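Local coordinates for inosine-uridine preferring nucleoside hydrolase family protein (Bacillus anthracis, PDB 2C40) that belongs to the inosine-uridine preferring nucleoside hydrolase family and binds a calcium ion and alpha-D-ribofuranose in its pocket, at residues Lys50-Phe55 and Val96-Ala101; Ile140-Ile145 and Ala187-Asp192; Asn200-Thr205 and Val294-Phe299. One frame throughout, in Å; residues are numbered along the deposited sequence.

Contact 1: residues Lys50-Phe55 and Val96-Ala101; sequences KIIDRF and VVTHVA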
ATOM      1  N   LYS A  50      18.435  -0.521  -1.527  1.00 41.57           N
ATOM      2  CA  LYS A  50      18.234   0.167  -0.231  1.00 41.28           C
ATOM      3  C   LYS A  50      18.130  -0.840   0.936  1.00 41.17           C
ATOM      4  O   LYS A  50      18.503  -0.558   2.073  1.00 40.21           O
ATOM      5  CB  LYS A  50      16.962   1.029  -0.264  1.00 41.40           C
ATOM      6  CG  LYS A  50      16.929   2.121  -1.346  1.00 41.85           C
ATOM      7  CD  LYS A  50      15.702   2.981  -1.233  1.00 41.27           C
ATOM      8  CE  LYS A  50      15.535   3.830  -2.463  1.00 42.75           C
ATOM      9  NZ  LYS A  50      14.278   4.599  -2.391  1.00 42.79           N
ATOM     10  N   ILE A  51      17.615  -2.020   0.649  1.00 41.97           N
ATOM     11  CA  ILE A  51      17.500  -3.055   1.688  1.00 42.76           C
ATOM     12  C   ILE A  51      18.893  -3.570   2.040  1.00 42.53           C
ATOM     13  O   ILE A  51      19.208  -3.764   3.211  1.00 42.98           O
ATOM     14  CB  ILE A  51      16.553  -4.189   1.269  1.00 42.05           C
ATOM     15  CG1 ILE A  51      15.127  -3.671   1.283  1.00 42.85           C
ATOM     16  CG2 ILE A  51      16.669  -5.382   2.233  1.00 44.26           C
ATOM     17  CD1 ILE A  51      14.078  -4.571   0.584  1.00 42.51           C
ATOM     18  N   ILE A  52      19.718  -3.760   1.016  1.00 42.39           N
ATOM     19  CA  ILE A  52      21.084  -4.226   1.203  1.00 41.79           C
ATOM     20  C   ILE A  52      21.863  -3.130   1.937  1.00 42.57           C
ATOM     21  O   ILE A  52      22.545  -3.419   2.906  1.00 42.79           O
ATOM     22  CB  ILE A  52      21.731  -4.585  -0.132  1.00 41.38           C
ATOM     23  CG1 ILE A  52      21.016  -5.766  -0.772  1.00 38.98           C
ATOM     24  CG2 ILE A  52      23.210  -4.951   0.045  1.00 40.47           C
ATOM     25  CD1 ILE A  52      21.360  -5.918  -2.257  1.00 38.61           C
ATOM     26  N   ASP A  53      21.714  -1.867   1.519  1.00 42.36           N
ATOM     27  CA  ASP A  53      22.342  -0.769   2.242  1.00 42.26           C
ATOM     28  C   ASP A  53      21.998  -0.747   3.730  1.00 41.88           C
ATOM     29  O   ASP A  53      22.888  -0.705   4.581  1.00 41.75           O
ATOM     30  CB  ASP A  53      21.914   0.602   1.688  1.00 42.71           C
ATOM     31  CG  ASP A  53      22.573   0.947   0.378  1.00 42.00           C
ATOM     32  OD1 ASP A  53      23.248   0.100  -0.206  1.00 41.47           O
ATOM     33  OD2 ASP A  53      22.387   2.080  -0.095  1.00 46.07           O
ATOM     34  N   ARG A  54      20.710  -0.736   4.041  0.50 41.51           N
ATOM     35  CA  ARG A  54      20.284  -0.545   5.424  0.50 41.43           C
ATOM     36  C   ARG A  54      20.522  -1.792   6.277  0.50 41.92           C
ATOM     37  O   ARG A  54      20.976  -1.687   7.426  0.50 42.11           O
ATOM     38  CB  ARG A  54      18.820  -0.152   5.492  0.50 41.05           C
ATOM     39  CG  ARG A  54      18.324   0.123   6.907  0.50 40.10           C
ATOM     40  CD  ARG A  54      18.008   1.595   7.141  0.50 36.73           C
ATOM     41  NE  ARG A  54      17.857   1.893   8.569  0.50 36.42           N
ATOM     42  CZ  ARG A  54      17.189   2.938   9.069  0.50 36.03           C
ATOM     43  NH1 ARG A  54      16.561   3.793   8.255  0.50 31.11           N
ATOM     44  NH2 ARG A  54      17.123   3.111  10.394  0.50 36.02           N
ATOM     45  N   PHE A  55      20.244  -2.961   5.709  1.00 41.95           N
ATOM     46  CA  PHE A  55      20.160  -4.183   6.484  1.00 42.29           C
ATOM     47  C   PHE A  55      21.165  -5.258   6.082  1.00 42.65           C
ATOM     48  O   PHE A  55      21.182  -6.331   6.677  1.00 42.00           O
ATOM     49  CB  PHE A  55      18.740  -4.746   6.364  1.00 42.04           C
ATOM     50  CG  PHE A  55      17.669  -3.841   6.882  1.00 42.31           C
ATOM     51  CD1 PHE A  55      16.573  -3.506   6.076  1.00 43.81           C
ATOM     52  CD2 PHE A  55      17.702  -3.353   8.190  1.00 42.12           C
ATOM     53  CE1 PHE A  55      15.573  -2.690   6.549  1.00 40.27           C
ATOM     54  CE2 PHE A  55      16.679  -2.535   8.665  1.00 41.37           C
ATOM     55  CZ  PHE A  55      15.620  -2.206   7.835  1.00 40.78           C
ATOM     56  N   VAL A  96      21.850   5.825  -2.170  1.00 45.27           N
ATOM     57  CA  VAL A  96      21.847   4.399  -2.506  1.00 45.16           C
ATOM     58  C   VAL A  96      23.274   4.039  -2.871  1.00 45.15           C
ATOM     59  O   VAL A  96      23.836   4.552  -3.853  1.00 45.30           O
ATOM     60  CB  VAL A  96      20.891   4.095  -3.668  1.00 45.01           C
ATOM     61  CG1 VAL A  96      20.815   2.625  -3.908  1.00 45.98           C
ATOM     62  CG2 VAL A  96      19.496   4.652  -3.362  1.00 47.16           C
ATOM     63  N   VAL A  97      23.871   3.154  -2.076  1.00 45.27           N
ATOM     64  CA  VAL A  97      25.282   2.843  -2.209  1.00 44.70           C
ATOM     65  C   VAL A  97      25.513   1.590  -3.047  1.00 44.77           C
ATOM     66  O   VAL A  97      26.467   1.552  -3.821  1.00 44.75           O
ATOM     67  CB  VAL A  97      25.917   2.731  -0.804  1.00 45.23           C
ATOM     68  CG1 VAL A  97      27.375   2.174  -0.866  1.00 46.28           C
ATOM     69  CG2 VAL A  97      25.872   4.093  -0.116  1.00 44.63           C
ATOM     70  N   THR A  98      24.674   0.559  -2.911  1.00 45.43           N
ATOM     71  CA  THR A  98      24.966  -0.691  -3.618  1.00 45.64           C
ATOM     72  C   THR A  98      24.695  -0.472  -5.105  1.00 45.75           C
ATOM     73  O   THR A  98      23.749   0.221  -5.509  1.00 45.49           O
ATOM     74  CB  THR A  98      24.238  -1.981  -3.072  1.00 46.75           C
ATOM     75  OG1 THR A  98      23.218  -2.426  -3.973  1.00 49.04           O
ATOM     76  CG2 THR A  98      23.695  -1.809  -1.676  1.00 45.25           C
ATOM     77  N   HIS A  99      25.557  -1.060  -5.914  1.00 45.54           N
ATOM     78  CA  HIS A  99      25.583  -0.787  -7.311  1.00 45.38           C
ATOM     79  C   HIS A  99      24.741  -1.761  -8.072  1.00 45.19           C
ATOM     80  O   HIS A  99      24.645  -2.929  -7.731  1.00 45.62           O
ATOM     81  CB  HIS A  99      27.020  -0.867  -7.810  1.00 46.00           C
ATOM     82  CG  HIS A  99      27.887   0.233  -7.317  1.00 45.93           C
ATOM     83  ND1 HIS A  99      29.093   0.002  -6.691  1.00 48.70           N
ATOM     84  CD2 HIS A  99      27.748   1.576  -7.387  1.00 47.64           C
ATOM     85  CE1 HIS A  99      29.662   1.160  -6.400  1.00 48.43           C
ATOM     86  NE2 HIS A  99      28.864   2.130  -6.806  1.00 47.01           N
ATOM     87  N   VAL A 100      24.139  -1.249  -9.130  1.00 45.32           N
ATOM     88  CA  VAL A 100      23.608  -2.057 -10.198  1.00 44.99           C
ATOM     89  C   VAL A 100      24.782  -2.749 -10.908  1.00 44.39           C
ATOM     90  O   VAL A 100      25.732  -2.095 -11.324  1.00 44.44           O
ATOM     91  CB  VAL A 100      22.817  -1.169 -11.177  1.00 44.73           C
ATOM     92  CG1 VAL A 100      22.324  -1.971 -12.386  1.00 44.99           C
ATOM     93  CG2 VAL A 100      21.596  -0.532 -10.438  1.00 45.86           C
ATOM     94  N   ALA A 101      24.707  -4.066 -11.038  1.00 44.07           N
ATOM     95  CA  ALA A 101      25.730  -4.829 -11.756  1.00 44.18           C
ATOM     96  C   ALA A 101      25.736  -4.391 -13.252  1.00 44.45           C
ATOM     97  O   ALA A 101      24.690  -3.953 -13.793  1.00 44.72           O
ATOM     98  CB  ALA A 101      25.477  -6.311 -11.595  1.00 43.47           C
TER
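The CA atoms of Lys50 and Val96 lie 6.0 Å apart and, one helical turn on, those of Asp53 and Thr98 6.4 Å; the last turn of helix 41-55 thus runs beside a loop that has no regular structure. Asp53 carries the contact. Its chi1 of -75° sets CG anti to the carbonyl carbon, and its carboxylate meets consecutive backbone N-H groups of the loop. The firmer bond is Val97 N to Asp53 OD2, 2.7 Å and nearly straight at 173°, received on the syn lone pair. Thr98 N reaches Asp53 OD1 at 3.1 Å with a bent angle of 137°, but the positions of that oxygen and of the Thr98 methyl are less sure. Apolar contacts lie beside the carboxylate: Ile52 CG2 appears to touch that methyl, while Lys50 lays CG and CE against Val96 CG2, both at 4.1 Å. The ammonium of Lys50 is engaged by Asp85 and Asn91. Ile52 and Thr98 also both touch Val62 of strand 62-64. A helix-borne carboxylate that accepts from main-chain N-H groups is consistent with holding the loop by its backbone, chiefly at Val97 N, and that peptide N-H would probably ease the negative charge.

Contact 2: residues Ile140-Ile145 and Ala187-Asp192; sequences IIENKI and ANIEID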
ATOM      1  N   ILE A 140      27.613 -25.296 -18.838  1.00 42.08           N
ATOM      2  CA  ILE A 140      28.685 -25.628 -17.873  1.00 42.23           C
ATOM      3  C   ILE A 140      28.292 -25.281 -16.423  1.00 42.39           C
ATOM      4  O   ILE A 140      28.745 -25.890 -15.466  1.00 42.64           O
ATOM      5  CB  ILE A 140      30.004 -24.854 -18.223  1.00 42.27           C
ATOM      6  CG1 ILE A 140      31.177 -25.357 -17.392  1.00 42.34           C
ATOM      7  CG2 ILE A 140      29.795 -23.298 -18.122  1.00 41.61           C
ATOM      8  CD1 ILE A 140      32.464 -24.674 -17.686  1.00 41.47           C
ATOM      9  N   ILE A 141      27.430 -24.300 -16.294  1.00 42.41           N
ATOM     10  CA  ILE A 141      26.941 -23.805 -15.023  1.00 43.54           C
ATOM     11  C   ILE A 141      26.238 -24.877 -14.141  1.00 43.65           C
ATOM     12  O   ILE A 141      26.256 -24.805 -12.905  1.00 43.25           O
ATOM     13  CB  ILE A 141      26.008 -22.616 -15.353  1.00 43.88           C
ATOM     14  CG1 ILE A 141      26.514 -21.354 -14.712  1.00 45.54           C
ATOM     15  CG2 ILE A 141      24.513 -22.929 -15.232  1.00 45.07           C
ATOM     16  CD1 ILE A 141      27.369 -20.605 -15.646  1.00 45.68           C
ATOM     17  N   GLU A 142      25.679 -25.907 -14.769  1.00 43.69           N
ATOM     18  CA  GLU A 142      25.231 -27.079 -14.011  1.00 44.65           C
ATOM     19  C   GLU A 142      26.300 -27.556 -13.019  1.00 44.37           C
ATOM     20  O   GLU A 142      25.977 -27.951 -11.912  1.00 45.26           O
ATOM     21  CB  GLU A 142      24.922 -28.243 -14.943  1.00 45.33           C
ATOM     22  CG  GLU A 142      23.683 -28.002 -15.775  1.00 47.80           C
ATOM     23  CD  GLU A 142      23.382 -29.171 -16.697  1.00 49.30           C
ATOM     24  OE1 GLU A 142      24.248 -30.065 -16.868  1.00 48.36           O
ATOM     25  OE2 GLU A 142      22.267 -29.174 -17.256  1.00 51.95           O
ATOM     26  N   ASN A 143      27.566 -27.498 -13.427  1.00 43.80           N
ATOM     27  CA  ASN A 143      28.692 -27.896 -12.588  1.00 43.94           C
ATOM     28  C   ASN A 143      28.869 -27.055 -11.343  1.00 43.74           C
ATOM     29  O   ASN A 143      29.483 -27.518 -10.388  1.00 43.63           O
ATOM     30  CB  ASN A 143      30.011 -27.796 -13.357  1.00 43.37           C
ATOM     31  CG  ASN A 143      30.049 -28.691 -14.570  1.00 45.42           C
ATOM     32  OD1 ASN A 143      29.194 -29.568 -14.721  1.00 48.34           O
ATOM     33  ND2 ASN A 143      31.053 -28.490 -15.441  1.00 44.04           N
ATOM     34  N   LYS A 144      28.383 -25.816 -11.356  1.00 43.65           N
ATOM     35  CA  LYS A 144      28.504 -24.930 -10.194  1.00 43.19           C
ATOM     36  C   LYS A 144      27.218 -24.769  -9.367  1.00 42.98           C
ATOM     37  O   LYS A 144      27.183 -23.986  -8.406  1.00 42.71           O
ATOM     38  CB  LYS A 144      29.013 -23.561 -10.639  1.00 43.79           C
ATOM     39  CG  LYS A 144      30.393 -23.603 -11.289  1.00 45.07           C
ATOM     40  CD  LYS A 144      31.509 -24.176 -10.411  1.00 46.55           C
ATOM     41  CE  LYS A 144      31.979 -23.182  -9.378  1.00 49.04           C
ATOM     42  NZ  LYS A 144      32.956 -22.204  -9.951  1.00 49.62           N
ATOM     43  N   ILE A 145      26.162 -25.486  -9.744  1.00 42.83           N
ATOM     44  CA  ILE A 145      24.874 -25.421  -9.049  1.00 42.23           C
ATOM     45  C   ILE A 145      24.731 -26.564  -8.060  1.00 42.53           C
ATOM     46  O   ILE A 145      24.598 -27.719  -8.447  1.00 41.78           O
ATOM     47  CB  ILE A 145      23.681 -25.451 -10.063  1.00 42.11           C
ATOM     48  CG1 ILE A 145      23.607 -24.118 -10.800  1.00 41.00           C
ATOM     49  CG2 ILE A 145      22.352 -25.661  -9.363  1.00 42.75           C
ATOM     50  CD1 ILE A 145      22.961 -24.204 -12.162  1.00 42.22           C
ATOM     51  N   ALA A 187      17.571 -29.636 -17.331  1.00 43.89           N
ATOM     52  CA  ALA A 187      18.952 -29.554 -16.829  1.00 43.82           C
ATOM     53  C   ALA A 187      19.263 -30.654 -15.799  1.00 43.69           C
ATOM     54  O   ALA A 187      18.382 -31.135 -15.044  1.00 42.84           O
ATOM     55  CB  ALA A 187      19.226 -28.176 -16.206  1.00 43.95           C
ATOM     56  N   ASN A 188      20.538 -31.016 -15.767  1.00 43.77           N
ATOM     57  CA  ASN A 188      21.063 -31.907 -14.757  1.00 44.18           C
ATOM     58  C   ASN A 188      21.354 -31.138 -13.449  1.00 44.10           C
ATOM     59  O   ASN A 188      22.503 -30.838 -13.102  1.00 44.02           O
ATOM     60  CB  ASN A 188      22.303 -32.647 -15.286  1.00 44.19           C
ATOM     61  CG  ASN A 188      22.748 -33.767 -14.378  1.00 45.04           C
ATOM     62  OD1 ASN A 188      21.984 -34.284 -13.573  1.00 49.99           O
ATOM     63  ND2 ASN A 188      23.987 -34.149 -14.508  1.00 46.08           N
ATOM     64  N   ILE A 189      20.286 -30.834 -12.729  1.00 43.31           N
ATOM     65  CA  ILE A 189      20.362 -30.126 -11.470  1.00 43.64           C
ATOM     66  C   ILE A 189      19.352 -30.704 -10.494  1.00 43.10           C
ATOM     67  O   ILE A 189      18.299 -31.155 -10.932  1.00 42.11           O
ATOM     68  CB  ILE A 189      20.044 -28.647 -11.777  1.00 44.05           C
ATOM     69  CG1 ILE A 189      21.328 -27.944 -12.211  1.00 43.89           C
ATOM     70  CG2 ILE A 189      19.381 -27.947 -10.606  1.00 45.73           C
ATOM     71  CD1 ILE A 189      21.063 -26.806 -13.145  1.00 49.06           C
ATOM     72  N   GLU A 190      19.672 -30.697  -9.194  1.00 43.03           N
ATOM     73  CA  GLU A 190      18.682 -31.009  -8.135  1.00 43.53           C
ATOM     74  C   GLU A 190      17.724 -29.796  -7.845  1.00 42.76           C
ATOM     75  O   GLU A 190      18.161 -28.638  -7.748  1.00 42.05           O
ATOM     76  CB  GLU A 190      19.368 -31.487  -6.833  1.00 43.67           C
ATOM     77  CG  GLU A 190      20.019 -32.934  -6.843  1.00 47.75           C
ATOM     78  CD  GLU A 190      19.098 -34.044  -7.434  1.00 53.00           C
ATOM     79  OE1 GLU A 190      18.001 -34.300  -6.877  1.00 53.04           O
ATOM     80  OE2 GLU A 190      19.461 -34.637  -8.491  1.00 56.78           O
ATOM     81  N   ILE A 191      16.431 -30.091  -7.716  1.00 42.82           N
ATOM     82  CA  ILE A 191      15.377 -29.075  -7.537  1.00 43.28           C
ATOM     83  C   ILE A 191      14.530 -29.356  -6.298  1.00 43.78           C
ATOM     84  O   ILE A 191      13.887 -30.412  -6.177  1.00 43.41           O
ATOM     85  CB  ILE A 191      14.409 -28.988  -8.765  1.00 43.80           C
ATOM     86  CG1 ILE A 191      15.196 -28.801 -10.072  1.00 42.89           C
ATOM     87  CG2 ILE A 191      13.422 -27.854  -8.621  1.00 43.95           C
ATOM     88  CD1 ILE A 191      14.364 -28.598 -11.228  1.00 42.16           C
ATOM     89  N   ASP A 192      14.597 -28.410  -5.356  1.00 43.75           N
ATOM     90  CA  ASP A 192      13.670 -28.309  -4.275  1.00 43.59           C
ATOM     91  C   ASP A 192      12.564 -27.308  -4.691  1.00 43.77           C
ATOM     92  O   ASP A 192      12.850 -26.169  -5.103  1.00 43.79           O
ATOM     93  CB  ASP A 192      14.374 -27.851  -2.987  1.00 43.79           C
ATOM     94  CG  ASP A 192      15.540 -28.794  -2.542  1.00 44.83           C
ATOM     95  OD1 ASP A 192      15.524 -30.018  -2.795  1.00 43.25           O
ATOM     96  OD2 ASP A 192      16.477 -28.267  -1.908  1.00 46.37           O
TER
HETATM   97  O   HOH W   1      22.182 -29.694  -8.556  1.00 27.45           O
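The carboxylate of Glu142 is met over its plane by Asn188 N and, at OE1, by Asn188 CB, 3.6 Å away; the side-chain amide of Asn188 is turned 85° from the carboxylate. Asn188 N stands 70° out of the carboxylate plane and donates to Glu142 OE2 at 2.9 Å with an angle of 151° at the hydrogen. The contact belongs to the alpha/beta part of the nucleoside hydrolase fold: residues 140-144 form a 3-10 segment leading into strand 145-151, while the segment 187-192 leads from helix 178-186 into strand 191-194, the parallel neighbour of that strand.

Glu142 reaches across because its chain is extended beyond CG. Its OE2 also lies 3.4 Å from Ala187 CB, just where the chain leaves helical geometry. Asn188 is the centre of an inverse gamma turn, with a weak bond from Ile189 N to Ala187 O, so the glutamate grips the N-H of the residue around which the chain turns toward its strand.

Beside this polar bond the contact becomes apolar. Ile189 points toward Ile145, and its CD1 also lies 3.9 Å from Glu142 CG, against the aliphatic part of the glutamate. Leu135 of helix 129-137 touches both Glu142 and Ile189, and Leu113 of helix 105-115 touches Ile145, so the isoleucine side chains pack against the helices that cover this side of the sheet. A water joins the two backbones, donating to Ile145 O and accepting from Glu190 N at 2.8 Å. The tightest apolar approach is methyl to methyl: Ile145 CD1 lies 3.4 Å from Ile189 CD1, closer than usual van der Waals contact.

Contact 3: residues Asn200-Thr205 and Val294-Phe299; sequences NQVPLT and VNHDRF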
ATOM      1  N   ASN A 200       0.656 -24.689   3.291  1.00 48.67           N
ATOM      2  CA  ASN A 200      -0.654 -24.864   3.890  1.00 48.57           C
ATOM      3  C   ASN A 200      -0.648 -24.604   5.397  1.00 48.21           C
ATOM      4  O   ASN A 200      -1.596 -24.025   5.928  1.00 48.10           O
ATOM      5  CB  ASN A 200      -1.151 -26.295   3.703  1.00 49.77           C
ATOM      6  CG  ASN A 200      -1.722 -26.564   2.342  1.00 52.28           C
ATOM      7  OD1 ASN A 200      -2.035 -25.646   1.591  1.00 55.76           O
ATOM      8  ND2 ASN A 200      -1.893 -27.864   2.018  1.00 55.51           N
ATOM      9  N   GLN A 201       0.429 -25.037   6.060  1.00 47.77           N
ATOM     10  CA  GLN A 201       0.543 -24.983   7.507  1.00 47.37           C
ATOM     11  C   GLN A 201       1.061 -23.650   8.057  1.00 46.58           C
ATOM     12  O   GLN A 201       1.160 -23.502   9.268  1.00 47.35           O
ATOM     13  CB  GLN A 201       1.386 -26.190   8.030  1.00 47.50           C
ATOM     14  CG  GLN A 201       0.583 -27.449   8.125  1.00 46.81           C
ATOM     15  CD  GLN A 201       1.386 -28.683   8.535  1.00 49.32           C
ATOM     16  OE1 GLN A 201       2.387 -28.593   9.253  1.00 52.32           O
ATOM     17  NE2 GLN A 201       0.936 -29.856   8.078  1.00 49.97           N
ATOM     18  N   VAL A 202       1.366 -22.691   7.185  1.00 45.64           N
ATOM     19  CA  VAL A 202       1.876 -21.393   7.610  1.00 45.83           C
ATOM     20  C   VAL A 202       1.175 -20.212   6.915  1.00 44.95           C
ATOM     21  O   VAL A 202       1.814 -19.438   6.211  1.00 44.61           O
ATOM     22  CB  VAL A 202       3.454 -21.296   7.452  1.00 46.09           C
ATOM     23  CG1 VAL A 202       4.149 -22.328   8.330  1.00 45.69           C
ATOM     24  CG2 VAL A 202       3.930 -21.402   5.961  1.00 47.08           C
ATOM     25  N   PRO A 203      -0.157 -20.087   7.101  1.00 45.56           N
ATOM     26  CA  PRO A 203      -0.855 -18.813   6.703  1.00 45.87           C
ATOM     27  C   PRO A 203      -0.408 -17.619   7.540  1.00 45.50           C
ATOM     28  O   PRO A 203      -0.321 -17.718   8.783  1.00 44.27           O
ATOM     29  CB  PRO A 203      -2.339 -19.106   6.944  1.00 45.58           C
ATOM     30  CG  PRO A 203      -2.388 -20.309   7.836  1.00 46.18           C
ATOM     31  CD  PRO A 203      -1.094 -21.078   7.660  1.00 46.16           C
ATOM     32  N   LEU A 204      -0.130 -16.496   6.870  1.00 46.18           N
ATOM     33  CA  LEU A 204       0.036 -15.229   7.590  1.00 46.14           C
ATOM     34  C   LEU A 204      -1.343 -14.845   8.038  1.00 46.18           C
ATOM     35  O   LEU A 204      -2.267 -14.662   7.225  1.00 46.20           O
ATOM     36  CB  LEU A 204       0.591 -14.097   6.763  1.00 46.79           C
ATOM     37  CG  LEU A 204       1.508 -13.031   7.428  1.00 48.23           C
ATOM     38  CD1 LEU A 204       1.177 -11.732   6.825  1.00 49.41           C
ATOM     39  CD2 LEU A 204       1.473 -12.928   8.919  1.00 47.77           C
ATOM     40  N   THR A 205      -1.435 -14.649   9.337  1.00 45.60           N
ATOM     41  CA  THR A 205      -2.675 -14.509  10.014  1.00 45.45           C
ATOM     42  C   THR A 205      -2.717 -13.097  10.671  1.00 45.21           C
ATOM     43  O   THR A 205      -1.682 -12.463  10.864  1.00 44.57           O
ATOM     44  CB  THR A 205      -2.693 -15.733  10.958  1.00 45.32           C
ATOM     45  OG1 THR A 205      -3.933 -16.419  10.860  1.00 47.18           O
ATOM     46  CG2 THR A 205      -2.344 -15.396  12.337  1.00 44.64           C
ATOM     47  N   VAL A 294       5.350 -28.026   6.926  1.00 41.23           N
ATOM     48  CA  VAL A 294       6.111 -26.944   7.529  1.00 40.71           C
ATOM     49  C   VAL A 294       5.746 -26.833   9.021  1.00 41.54           C
ATOM     50  O   VAL A 294       4.580 -26.908   9.396  1.00 41.57           O
ATOM     51  CB  VAL A 294       5.885 -25.622   6.787  1.00 40.85           C
ATOM     52  CG1 VAL A 294       6.697 -24.516   7.402  1.00 41.33           C
ATOM     53  CG2 VAL A 294       6.249 -25.744   5.299  1.00 39.05           C
ATOM     54  N   ASN A 295       6.754 -26.697   9.876  1.00 41.80           N
ATOM     55  CA  ASN A 295       6.514 -26.468  11.287  1.00 41.64           C
ATOM     56  C   ASN A 295       6.140 -24.988  11.464  1.00 42.11           C
ATOM     57  O   ASN A 295       6.959 -24.072  11.255  1.00 42.13           O
ATOM     58  CB  ASN A 295       7.712 -26.908  12.143  1.00 41.69           C
ATOM     59  CG  ASN A 295       7.386 -26.938  13.613  1.00 41.02           C
ATOM     60  OD1 ASN A 295       6.986 -25.927  14.176  1.00 40.93           O
ATOM     61  ND2 ASN A 295       7.569 -28.082  14.244  1.00 40.61           N
ATOM     62  N   HIS A 296       4.860 -24.779  11.784  1.00 42.04           N
ATOM     63  CA  HIS A 296       4.269 -23.460  11.943  1.00 41.68           C
ATOM     64  C   HIS A 296       5.111 -22.626  12.908  1.00 41.01           C
ATOM     65  O   HIS A 296       5.697 -21.638  12.520  1.00 39.54           O
ATOM     66  CB  HIS A 296       2.815 -23.586  12.468  1.00 41.81           C
ATOM     67  CG  HIS A 296       2.202 -22.272  12.857  1.00 42.12           C
ATOM     68  ND1 HIS A 296       1.735 -21.366  11.930  1.00 43.66           N
ATOM     69  CD2 HIS A 296       2.009 -21.698  14.068  1.00 41.41           C
ATOM     70  CE1 HIS A 296       1.287 -20.288  12.548  1.00 40.38           C
ATOM     71  NE2 HIS A 296       1.450 -20.460  13.845  1.00 45.40           N
ATOM     72  N   ASP A 297       5.199 -23.095  14.153  1.00 40.76           N
ATOM     73  CA  ASP A 297       5.823 -22.347  15.245  1.00 41.51           C
ATOM     74  C   ASP A 297       7.297 -22.056  14.955  1.00 41.85           C
ATOM     75  O   ASP A 297       7.761 -20.961  15.170  1.00 41.88           O
ATOM     76  CB  ASP A 297       5.663 -23.078  16.608  1.00 40.22           C
ATOM     77  CG  ASP A 297       4.218 -23.097  17.105  1.00 39.97           C
ATOM     78  OD1 ASP A 297       3.387 -22.410  16.518  1.00 40.52           O
ATOM     79  OD2 ASP A 297       3.882 -23.795  18.092  1.00 38.84           O
ATOM     80  N   ARG A 298       8.030 -23.045  14.476  1.00 42.78           N
ATOM     81  CA  ARG A 298       9.436 -22.819  14.145  1.00 43.46           C
ATOM     82  C   ARG A 298       9.608 -21.852  13.001  1.00 42.95           C
ATOM     83  O   ARG A 298      10.494 -21.013  13.024  1.00 42.87           O
ATOM     84  CB  ARG A 298      10.113 -24.126  13.821  1.00 43.98           C
ATOM     85  CG  ARG A 298      10.209 -25.018  15.052  1.00 46.23           C
ATOM     86  CD  ARG A 298      11.620 -25.522  15.224  1.00 50.61           C
ATOM     87  NE  ARG A 298      11.836 -26.740  14.476  1.00 52.66           N
ATOM     88  CZ  ARG A 298      12.954 -27.080  13.827  1.00 54.69           C
ATOM     89  NH1 ARG A 298      14.011 -26.273  13.734  1.00 54.71           N
ATOM     90  NH2 ARG A 298      12.996 -28.266  13.242  1.00 54.40           N
ATOM     91  N   PHE A 299       8.762 -21.966  11.994  1.00 42.81           N
ATOM     92  CA  PHE A 299       8.849 -21.057  10.823  1.00 42.53           C
ATOM     93  C   PHE A 299       8.674 -19.615  11.271  1.00 42.02           C
ATOM     94  O   PHE A 299       9.526 -18.759  11.041  1.00 42.91           O
ATOM     95  CB  PHE A 299       7.807 -21.434   9.761  1.00 42.60           C
ATOM     96  CG  PHE A 299       7.748 -20.482   8.628  1.00 43.50           C
ATOM     97  CD1 PHE A 299       6.588 -19.730   8.384  1.00 42.09           C
ATOM     98  CD2 PHE A 299       8.868 -20.285   7.831  1.00 43.04           C
ATOM     99  CE1 PHE A 299       6.534 -18.858   7.329  1.00 44.57           C
ATOM    100  CE2 PHE A 299       8.840 -19.374   6.775  1.00 44.29           C
ATOM    101  CZ  PHE A 299       7.691 -18.653   6.523  1.00 46.00           C
TER
HETATM  102  O   HOH W   2       3.080 -26.746   5.277  1.00 41.47           O
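Val202 and His296 bring their CA atoms to 5.4 Å, and those of Gln201 and Val294 stand at 5.9 Å, so an irregular loop runs close beside the chain just where it enters helix 296-308. One water bridges the two backbones, accepting from both Gln201 N and Val294 N.

Val202 is the central side chain. With chi1 at -62°, its CG1 lies anti to the carbonyl carbon and enters the angle between Val294 and Phe299. CG1 meets Val294 CG1 at 3.5 Å, tighter than usual for two carbons, and Phe299 CD1 at 3.6 Å. Both partner side chains cross Val202 at about a right angle. The approach of CG1 to the phenyl ring is oblique, while CG2 of the same valine reaches Phe299 CE1 at 3.9 Å; both branches therefore share the CD1-CE1 side of the ring.

The polar contacts are slighter. Gln201 O sits at the edge of the His296 ring, near its plane, and accepts a weak bond from His296 ND1, 3.5 Å long and bent to 136°. The imidazole gets there with CG anti to the backbone N. Asn295, just before the helix, is its N-cap: its OD1 accepts from Arg298 N at 3.1 Å and 173°, the donor standing above the carbonyl plane. That bond ties down the first turn, which carries both His296 and Phe299.

In the fold, the contact joins the loop before helix 206-214 to the start of helix 296-308. Phe299 and Val294 continue onto Leu249 of helix 246-255, the helix that includes the calcium ligand Asp247; the Phe299 side chain is about 14 Å from the calcium ion. His296 leans on Ile208 of helix 206-214, and strand 286-292 precedes Val294.

In the fold
All three contacts are partly buried and lie 17 to 18 Å from the chain centre, with their own centres 29 to 30 Å apart and no atoms touching. They follow one another along the chain. Contacts 1 and 2 each use a carboxylate to hold main-chain N-H groups, one firm and one less certain for the helix-borne Asp53 and one for Glu142, whereas contact 3 rests mainly on a valine set among apolar groups, with a weak imidazole bond beside it. Waters bridge backbones in contacts 2 and 3. The sheet links them: contact 1 adjoins one of its edge strands, 62-64, contact 2 lies beside the neighbouring strands 145-151 and 191-194, and contact 3 follows strand 286-292, next to 191-194.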